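Local structure of beta-galacturonidase (Eisenbergiella tayi, 6NCW) at residues A[253-257]-A[402-406]; A[174-179]-A[200-205]; A[39-44]-A[134-140]. The protein acts as a family 2 glycoside hydrolase of a gut bacterium, cleaving beta-galacturonides and perhaps also beta-glucuronides. All coordinates share one frame; numbering follows the deposited sequence.

Interaction 1 (A[253-257]-A[402-406]); sequences FREIR and PYRPR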
loop_
_atom_site.group_PDB
_atom_site.type_symbol
_atom_site.label_atom_id
_atom_site.label_comp_id
_atom_site.label_asym_id
_atom_site.label_seq_id
_atom_site.Cartn_x
_atom_site.Cartn_y
_atom_site.Cartn_z
ATOM N N PHE A 253 -35.535 31.361 -0.055
ATOM C CA PHE A 253 -36.388 31.870 1.023
ATOM C C PHE A 253 -36.349 30.862 2.170
ATOM O O PHE A 253 -37.066 29.858 2.157
ATOM C CB PHE A 253 -37.820 32.100 0.528
ATOM C CG PHE A 253 -37.991 33.351 -0.319
ATOM C CD1 PHE A 253 -38.479 34.528 0.240
ATOM C CD2 PHE A 253 -37.671 33.346 -1.677
ATOM C CE1 PHE A 253 -38.634 35.683 -0.537
ATOM C CE2 PHE A 253 -37.817 34.497 -2.455
ATOM C CZ PHE A 253 -38.299 35.664 -1.882
ATOM N N ARG A 254 -35.491 31.109 3.157
ATOM C CA ARG A 254 -35.466 30.297 4.363
ATOM C C ARG A 254 -35.141 31.187 5.550
ATOM O O ARG A 254 -34.457 32.202 5.414
ATOM C CB ARG A 254 -34.445 29.144 4.271
ATOM C CG ARG A 254 -33.009 29.578 3.930
ATOM C CD ARG A 254 -32.190 29.668 5.173
ATOM N NE ARG A 254 -30.863 30.244 4.972
ATOM C CZ ARG A 254 -30.544 31.502 5.252
ATOM N NH1 ARG A 254 -31.463 32.340 5.715
ATOM N NH2 ARG A 254 -29.300 31.920 5.080
ATOM N N GLU A 255 -35.617 30.782 6.719
ATOM C CA GLU A 255 -35.317 31.473 7.963
ATOM C C GLU A 255 -34.372 30.621 8.800
ATOM O O GLU A 255 -34.580 29.413 8.944
ATOM C CB GLU A 255 -36.596 31.767 8.753
ATOM C CG GLU A 255 -36.348 32.533 10.032
ATOM C CD GLU A 255 -37.629 32.724 10.861
ATOM O OE1 GLU A 255 -38.147 33.864 10.889
ATOM O OE2 GLU A 255 -38.120 31.733 11.465
ATOM N N ILE A 256 -33.348 31.250 9.359
ATOM C CA ILE A 256 -32.469 30.588 10.306
ATOM C C ILE A 256 -32.448 31.441 11.565
ATOM O O ILE A 256 -32.132 32.634 11.509
ATOM C CB ILE A 256 -31.051 30.371 9.744
ATOM C CG1 ILE A 256 -30.191 29.662 10.777
ATOM C CG2 ILE A 256 -30.386 31.676 9.350
ATOM C CD1 ILE A 256 -30.555 28.220 10.923
ATOM N N ARG A 257 -32.843 30.852 12.688
ATOM C CA ARG A 257 -32.781 31.559 13.959
ATOM C C ARG A 257 -32.589 30.535 15.065
ATOM O O ARG A 257 -32.835 29.342 14.875
ATOM C CB ARG A 257 -34.038 32.418 14.202
ATOM C CG ARG A 257 -35.344 31.678 14.079
ATOM C CD ARG A 257 -36.576 32.573 14.333
ATOM N NE ARG A 257 -37.788 31.755 14.309
ATOM C CZ ARG A 257 -38.403 31.285 15.393
ATOM N NH1 ARG A 257 -37.939 31.570 16.609
ATOM N NH2 ARG A 257 -39.489 30.527 15.260
ATOM N N PRO A 402 -27.124 41.132 10.318
ATOM C CA PRO A 402 -27.748 41.085 11.643
ATOM C C PRO A 402 -28.654 39.884 11.878
ATOM O O PRO A 402 -29.187 39.749 12.986
ATOM C CB PRO A 402 -28.543 42.401 11.687
ATOM C CG PRO A 402 -28.834 42.722 10.261
ATOM C CD PRO A 402 -27.655 42.225 9.475
ATOM N N TYR A 403 -28.820 38.984 10.910
ATOM C CA TYR A 403 -29.840 37.947 10.997
ATOM C C TYR A 403 -29.296 36.542 11.246
ATOM O O TYR A 403 -29.841 35.824 12.094
ATOM C CB TYR A 403 -30.696 37.974 9.723
ATOM C CG TYR A 403 -31.265 39.363 9.475
ATOM C CD1 TYR A 403 -30.849 40.138 8.394
ATOM C CD2 TYR A 403 -32.182 39.917 10.362
ATOM C CE1 TYR A 403 -31.365 41.421 8.191
ATOM C CE2 TYR A 403 -32.699 41.194 10.169
ATOM C CZ TYR A 403 -32.292 41.943 9.092
ATOM O OH TYR A 403 -32.817 43.213 8.921
ATOM N N ARG A 404 -28.222 36.125 10.568
ATOM C CA ARG A 404 -27.701 34.778 10.775
ATOM C C ARG A 404 -27.059 34.628 12.154
ATOM O O ARG A 404 -26.428 35.557 12.667
ATOM C CB ARG A 404 -26.663 34.423 9.717
ATOM C CG ARG A 404 -27.195 34.073 8.342
ATOM C CD ARG A 404 -26.007 33.860 7.431
ATOM N NE ARG A 404 -26.323 33.358 6.104
ATOM C CZ ARG A 404 -26.406 34.124 5.016
ATOM N NH1 ARG A 404 -26.218 35.439 5.111
ATOM N NH2 ARG A 404 -26.658 33.568 3.833
ATOM N N PRO A 405 -27.175 33.453 12.760
ATOM C CA PRO A 405 -26.457 33.195 14.013
ATOM C C PRO A 405 -24.948 33.146 13.798
ATOM O O PRO A 405 -24.452 32.977 12.681
ATOM C CB PRO A 405 -26.996 31.830 14.458
ATOM C CG PRO A 405 -27.439 31.179 13.213
ATOM C CD PRO A 405 -27.966 32.292 12.327
ATOM N N ARG A 406 -24.216 33.312 14.895
ATOM C CA ARG A 406 -22.759 33.292 14.887
ATOM C C ARG A 406 -22.252 32.303 15.922
ATOM O O ARG A 406 -22.947 31.981 16.893
ATOM C CB ARG A 406 -22.166 34.669 15.200
ATOM C CG ARG A 406 -22.777 35.806 14.395
ATOM C CD ARG A 406 -22.557 37.158 15.106
ATOM N NE ARG A 406 -23.411 37.278 16.281
ATOM C CZ ARG A 406 -23.396 38.304 17.122
ATOM N NH1 ARG A 406 -22.574 39.325 16.921
ATOM N NH2 ARG A 406 -24.213 38.313 18.160
#
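The guanidinium of Arg254 carries a methyl, CG2 of Ile256, against one face, 3.8 Å above the plane and offset toward the rim, while CZ of Arg404 lies in its plane at the edge. The two guanidinium planes are nearly perpendicular, 84° apart. This is a junction at the N-terminal end of TIM-barrel strand 406-410: residues 253-257 enter the short hairpin 256-259/262-265 that precedes the first barrel strand, and residues 402-406 lead from helix 384-400 into strand 406-410. Arg254 NH2 and Arg404 NH2 come within 3.4 Å, two donors of like charge that cannot bond each other. Main-chain carbonyls and an acid probably offset the like charges: Arg254 NE donates to the carbonyl O of Pro368, Arg404 NE and NH2 to those of Ile370 and Tyr365, and Arg404 NH1 forms a salt bridge with Asp401. Arginine suits both places because its several N-H groups can grip carbonyls along 365-370, where the chain enters barrel strand 370-374, while its stem packs among apolar groups. The stem of Arg404 is extended from CG to NE, whereas that of Arg254 bends at chi2 (98°), which turns its head toward the other arginine. Ile256, at the start of the hairpin, points toward 402-406; as a branched residue it can press on two neighbours at once. Its CG1 lies opposite the backbone N and meets Pro405 CD at 3.8 Å; CG2 touches that same CD at 3.9 Å and Arg404 CG at 4.1 Å. Proline suits the place: its ring has CD where other residues have an amide hydrogen, so a methylene faces Ile256. Arg257 points away, its NE in a salt bridge with Glu255 OE2 at 2.9 Å; the oxygen lies in the guanidinium plane, the nitrogen well above the carboxylate plane.

Interaction 2 (A[174-179]-A[200-205]); sequences VRNLSS and IVLEGE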
loop_
_atom_site.group_PDB
_atom_site.type_symbol
_atom_site.label_atom_id
_atom_site.label_comp_id
_atom_site.label_asym_id
_atom_site.label_seq_id
_atom_site.Cartn_x
_atom_site.Cartn_y
_atom_site.Cartn_z
ATOM N N VAL A 174 -24.122 50.929 -5.320
ATOM C CA VAL A 174 -23.753 51.455 -6.631
ATOM C C VAL A 174 -22.518 52.325 -6.471
ATOM O O VAL A 174 -22.418 53.121 -5.530
ATOM C CB VAL A 174 -24.900 52.256 -7.285
ATOM C CG1 VAL A 174 -24.656 52.408 -8.785
ATOM C CG2 VAL A 174 -26.234 51.582 -7.033
ATOM N N ARG A 175 -21.571 52.164 -7.387
ATOM C CA ARG A 175 -20.344 52.945 -7.391
ATOM C C ARG A 175 -20.314 53.789 -8.657
ATOM O O ARG A 175 -20.444 53.262 -9.771
ATOM C CB ARG A 175 -19.113 52.043 -7.308
ATOM C CG ARG A 175 -17.780 52.775 -7.292
ATOM C CD ARG A 175 -16.706 51.804 -6.853
ATOM N NE ARG A 175 -15.346 52.248 -7.134
ATOM C CZ ARG A 175 -14.266 51.506 -6.880
ATOM N NH1 ARG A 175 -14.399 50.295 -6.336
ATOM N NH2 ARG A 175 -13.053 51.966 -7.161
ATOM N N ASN A 176 -20.163 55.095 -8.482
ATOM C CA ASN A 176 -20.038 56.037 -9.585
ATOM C C ASN A 176 -18.556 56.275 -9.830
ATOM O O ASN A 176 -17.827 56.654 -8.909
ATOM C CB ASN A 176 -20.761 57.345 -9.254
ATOM C CG ASN A 176 -20.538 58.426 -10.302
ATOM O OD1 ASN A 176 -20.341 58.143 -11.486
ATOM N ND2 ASN A 176 -20.553 59.671 -9.863
ATOM N N LEU A 177 -18.101 56.007 -11.049
ATOM C CA LEU A 177 -16.714 56.271 -11.415
ATOM C C LEU A 177 -16.532 57.626 -12.095
ATOM O O LEU A 177 -15.392 58.013 -12.378
ATOM C CB LEU A 177 -16.185 55.158 -12.334
ATOM C CG LEU A 177 -16.292 53.718 -11.805
ATOM C CD1 LEU A 177 -16.204 52.747 -12.954
ATOM C CD2 LEU A 177 -15.207 53.420 -10.773
ATOM N N SER A 178 -17.627 58.338 -12.367
ATOM C CA SER A 178 -17.574 59.669 -12.962
ATOM C C SER A 178 -17.308 60.730 -11.900
ATOM O O SER A 178 -17.779 60.633 -10.762
ATOM C CB SER A 178 -18.884 59.990 -13.674
ATOM O OG SER A 178 -18.863 61.323 -14.158
ATOM N N SER A 179 -16.548 61.762 -12.286
ATOM C CA SER A 179 -16.257 62.855 -11.360
ATOM C C SER A 179 -17.487 63.705 -11.058
ATOM O O SER A 179 -17.494 64.423 -10.052
ATOM C CB SER A 179 -15.131 63.736 -11.907
ATOM O OG SER A 179 -15.430 64.221 -13.205
ATOM N N ILE A 200 -31.827 56.398 -7.701
ATOM C CA ILE A 200 -30.416 56.486 -7.337
ATOM C C ILE A 200 -29.946 57.911 -7.579
ATOM O O ILE A 200 -30.200 58.478 -8.649
ATOM C CB ILE A 200 -29.543 55.508 -8.155
ATOM C CG1 ILE A 200 -30.038 54.071 -8.033
ATOM C CG2 ILE A 200 -28.099 55.591 -7.722
ATOM C CD1 ILE A 200 -30.029 53.559 -6.641
ATOM N N VAL A 201 -29.239 58.473 -6.602
ATOM C CA VAL A 201 -28.501 59.715 -6.783
ATOM C C VAL A 201 -27.132 59.543 -6.138
ATOM O O VAL A 201 -27.036 59.293 -4.929
ATOM C CB VAL A 201 -29.226 60.929 -6.183
ATOM C CG1 VAL A 201 -28.291 62.123 -6.182
ATOM C CG2 VAL A 201 -30.482 61.240 -6.980
ATOM N N LEU A 202 -26.077 59.678 -6.938
ATOM C CA LEU A 202 -24.708 59.540 -6.474
ATOM C C LEU A 202 -23.933 60.807 -6.799
ATOM O O LEU A 202 -23.973 61.287 -7.936
ATOM C CB LEU A 202 -24.029 58.332 -7.120
ATOM C CG LEU A 202 -24.545 56.954 -6.712
ATOM C CD1 LEU A 202 -24.118 55.928 -7.732
ATOM C CD2 LEU A 202 -23.999 56.603 -5.347
ATOM N N GLU A 203 -23.229 61.339 -5.805
ATOM C CA GLU A 203 -22.274 62.404 -6.058
ATOM C C GLU A 203 -21.012 61.822 -6.697
ATOM O O GLU A 203 -20.774 60.609 -6.678
ATOM C CB GLU A 203 -21.944 63.150 -4.757
ATOM C CG GLU A 203 -23.171 63.794 -4.072
ATOM C CD GLU A 203 -23.836 64.889 -4.921
ATOM O OE1 GLU A 203 -23.123 65.827 -5.349
ATOM O OE2 GLU A 203 -25.068 64.813 -5.170
ATOM N N GLY A 204 -20.210 62.700 -7.291
ATOM C CA GLY A 204 -19.020 62.267 -8.000
ATOM C C GLY A 204 -18.137 61.307 -7.226
ATOM O O GLY A 204 -17.743 61.587 -6.087
ATOM N N GLU A 205 -17.834 60.158 -7.836
ATOM C CA GLU A 205 -16.938 59.157 -7.255
ATOM C C GLU A 205 -17.469 58.618 -5.931
ATOM O O GLU A 205 -16.698 58.235 -5.050
ATOM C CB GLU A 205 -15.524 59.718 -7.076
ATOM C CG GLU A 205 -15.123 60.689 -8.177
ATOM C CD GLU A 205 -13.733 60.447 -8.703
ATOM O OE1 GLU A 205 -13.612 59.921 -9.835
ATOM O OE2 GLU A 205 -12.764 60.778 -7.982
#
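With CG swung opposite the backbone N (chi1 174°), Asn176 projects its amide toward the turn 203-205; Leu202, its CG opposite the carbonyl carbon (chi1 -68°), sends CD1 to Val174 CG1 at 3.7 Å. The same CD1 lies 3.9 Å from Asn176 CB, so one leucine methyl packs against both residues of strand 174-176 that point toward it. Asparagine suits its place because its two amide ends do different work. OD1 accepts from Ser178 N at 2.9 Å, forming an Asx turn, though the donor stands above the carbonyl plane; ND2 reaches Glu203 O in a weak but straight bond of 3.3 Å and also donates to Gly180 O. Glu205 N closes the turn onto Ser178 O at 3.0 Å. Gly204 CA approaches both Ser178 O (3.4 Å) and Ser179 O (3.3 Å) in CA-H...O contacts; a side chain here would run into Ser179 O. Glu205 meets Lys103 in a salt bridge through OE1. The strand axes of 174-176 and 200-202 cross at -41° and approach to 8.4 Å: strands 165-176 and 193-202 belong to different sheets, and the turns after them meet at this end of the immunoglobulin-like beta-sandwich of family 2 hydrolases.

Interaction 3 (A[39-44]-A[134-140]); sequences VPGCWE and SYGGISR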
loop_
_atom_site.group_PDB
_atom_site.type_symbol
_atom_site.label_atom_id
_atom_site.label_comp_id
_atom_site.label_asym_id
_atom_site.label_seq_id
_atom_site.Cartn_x
_atom_site.Cartn_y
_atom_site.Cartn_z
ATOM N N VAL A 39 -4.562 28.340 -14.845
ATOM C CA VAL A 39 -5.247 29.239 -13.927
ATOM C C VAL A 39 -6.728 28.923 -14.060
ATOM O O VAL A 39 -7.269 28.950 -15.168
ATOM C CB VAL A 39 -4.976 30.723 -14.236
ATOM C CG1 VAL A 39 -5.837 31.626 -13.357
ATOM C CG2 VAL A 39 -3.487 31.063 -14.033
ATOM N N PRO A 40 -7.442 28.571 -12.968
ATOM C CA PRO A 40 -6.948 28.395 -11.593
ATOM C C PRO A 40 -5.939 27.255 -11.453
ATOM O O PRO A 40 -5.931 26.342 -12.286
ATOM C CB PRO A 40 -8.217 28.066 -10.792
ATOM C CG PRO A 40 -9.135 27.464 -11.798
ATOM C CD PRO A 40 -8.867 28.211 -13.085
ATOM N N GLY A 41 -5.106 27.332 -10.424
ATOM C CA GLY A 41 -4.101 26.299 -10.167
ATOM C C GLY A 41 -3.259 26.678 -8.963
ATOM O O GLY A 41 -3.234 27.836 -8.529
ATOM N N CYS A 42 -2.568 25.679 -8.426
ATOM C CA CYS A 42 -1.589 25.896 -7.365
ATOM C C CYS A 42 -0.246 25.406 -7.861
ATOM O O CYS A 42 -0.163 24.310 -8.425
ATOM C CB CYS A 42 -1.970 25.151 -6.081
ATOM S SG CYS A 42 -3.490 25.768 -5.370
ATOM N N TRP A 43 0.808 26.197 -7.642
ATOM C CA TRP A 43 2.065 25.773 -8.241
ATOM C C TRP A 43 2.688 24.586 -7.520
ATOM O O TRP A 43 3.606 23.974 -8.066
ATOM C CB TRP A 43 3.060 26.930 -8.317
ATOM C CG TRP A 43 3.578 27.441 -7.021
ATOM C CD1 TRP A 43 4.236 26.728 -6.039
ATOM C CD2 TRP A 43 3.510 28.788 -6.565
ATOM N NE1 TRP A 43 4.576 27.566 -5.004
ATOM C CE2 TRP A 43 4.143 28.835 -5.297
ATOM C CE3 TRP A 43 2.957 29.969 -7.098
ATOM C CZ2 TRP A 43 4.246 30.022 -4.550
ATOM C CZ3 TRP A 43 3.061 31.147 -6.357
ATOM C CH2 TRP A 43 3.701 31.160 -5.092
ATOM N N GLU A 44 2.197 24.222 -6.332
ATOM C CA GLU A 44 2.680 22.999 -5.696
ATOM C C GLU A 44 2.294 21.760 -6.491
ATOM O O GLU A 44 2.868 20.692 -6.277
ATOM C CB GLU A 44 2.158 22.885 -4.261
ATOM C CG GLU A 44 2.868 23.817 -3.286
ATOM C CD GLU A 44 2.207 25.188 -3.187
ATOM O OE1 GLU A 44 1.391 25.553 -4.078
ATOM O OE2 GLU A 44 2.492 25.903 -2.199
ATOM N N SER A 134 -0.649 26.175 3.027
ATOM C CA SER A 134 -0.830 27.489 2.384
ATOM C C SER A 134 -0.202 27.405 1.002
ATOM O O SER A 134 1.021 27.499 0.871
ATOM C CB SER A 134 -0.179 28.613 3.190
ATOM O OG SER A 134 -0.919 28.878 4.367
ATOM N N TYR A 135 -1.033 27.236 -0.031
ATOM C CA TYR A 135 -0.532 27.028 -1.379
ATOM C C TYR A 135 -0.091 28.362 -1.989
ATOM O O TYR A 135 -0.249 29.423 -1.401
ATOM C CB TYR A 135 -1.592 26.338 -2.248
ATOM C CG TYR A 135 -1.884 24.883 -1.844
ATOM C CD1 TYR A 135 -2.922 24.560 -0.961
ATOM C CD2 TYR A 135 -1.093 23.841 -2.326
ATOM C CE1 TYR A 135 -3.163 23.208 -0.585
ATOM C CE2 TYR A 135 -1.331 22.519 -1.977
ATOM C CZ TYR A 135 -2.356 22.207 -1.102
ATOM O OH TYR A 135 -2.544 20.879 -0.766
ATOM N N GLY A 136 0.510 28.295 -3.164
ATOM C CA GLY A 136 0.843 29.487 -3.933
ATOM C C GLY A 136 0.161 29.417 -5.283
ATOM O O GLY A 136 0.125 28.357 -5.911
ATOM N N GLY A 137 -0.388 30.548 -5.720
ATOM C CA GLY A 137 -0.898 30.617 -7.071
ATOM C C GLY A 137 -2.226 31.322 -7.201
ATOM O O GLY A 137 -2.791 31.813 -6.218
ATOM N N ILE A 138 -2.723 31.394 -8.431
ATOM C CA ILE A 138 -4.040 31.957 -8.709
ATOM C C ILE A 138 -4.999 30.779 -8.604
ATOM O O ILE A 138 -5.298 30.100 -9.593
ATOM C CB ILE A 138 -4.101 32.638 -10.077
ATOM C CG1 ILE A 138 -2.915 33.606 -10.254
ATOM C CG2 ILE A 138 -5.428 33.348 -10.245
ATOM C CD1 ILE A 138 -2.988 34.445 -11.542
ATOM N N SER A 139 -5.502 30.550 -7.390
ATOM C CA SER A 139 -6.200 29.320 -7.042
ATOM C C SER A 139 -7.703 29.348 -7.322
ATOM O O SER A 139 -8.346 28.286 -7.241
ATOM C CB SER A 139 -5.948 28.997 -5.560
ATOM O OG SER A 139 -6.000 30.173 -4.763
ATOM N N ARG A 140 -8.286 30.517 -7.607
ATOM C CA ARG A 140 -9.668 30.637 -8.079
ATOM C C ARG A 140 -9.679 31.596 -9.274
ATOM O O ARG A 140 -8.644 32.135 -9.665
ATOM C CB ARG A 140 -10.615 31.095 -6.954
ATOM C CG ARG A 140 -10.647 30.158 -5.749
ATOM C CD ARG A 140 -11.549 30.676 -4.649
ATOM N NE ARG A 140 -11.357 29.906 -3.421
ATOM C CZ ARG A 140 -11.738 30.307 -2.211
ATOM N NH1 ARG A 140 -12.346 31.480 -2.059
ATOM N NH2 ARG A 140 -11.497 29.540 -1.148
#
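Residues 134-140 follow closely on Asp131, a galacturonate-binding residue, and bind along residues 39-44, which leave edge strand 35-39 through a cis peptide at Pro40. Trp43 N donates to Gly136 O at 2.9 Å, and Gly136 lies over one face of the indole: its CA stands 3.4 Å from the centroid of the six-membered ring, 8° off its normal, a CH-pi contact. Glycine suits the spot because the ring occupies the space where a side chain would begin. Glu44 grips the N-H of the same residue, its OE1 accepting from Gly136 N at 3.0 Å through the syn lone pair in a nearly straight bond (172°). The bend at chi2 (89°) folds the carboxylate back to that N-H and sets OE1 at the edge of the Tyr135 ring, with the two planes almost perpendicular.

Here two loops of the N-terminal beta-sandwich, the sugar-binding domain of family 2 enzymes, run side by side; Tyr135 OH hydrogen-bonds Asp280 and Arg140 forms a salt bridge with Glu279 in the neighbouring TIM-barrel domain. Gly137 has a conformation open to glycine alone, since a CB would jam against the preceding carbonyl and Gly41 O. Gly41 N donates to Ile138 O at 2.9 Å, and Pro40 CA approaches that oxygen to 3.1 Å. Cys42 SG packs on Tyr135 CB at 3.7 Å, a sulfur-aromatic contact oblique to the ring. Val39 CG1 meets Ile138 CG2 at 3.6 Å.

Overall arrangement
From the N terminus, interaction 3 comes first: residues 39-44 meet residues 134-140, closing a long loop that contains most of the N-terminal beta-sandwich. Interaction 2 then closes a much shorter loop inside the immunoglobulin-like domain, where residues 174-179 and 200-205 bring its two sheets together. Interaction 1 spans residues 253-257 to 402-406, tying the hairpin before the barrel to the loop ahead of strand 406-410. The three loops follow one another; none nests or crosses. Their centres lie 32 to 36 Å apart, with interactions 1 and 3 on opposite sides of the chain's centre. In interaction 3 the Ser134 side chain lies about 10 Å from those of galacturonate-binding Asp131 and Arg337; the others lie away.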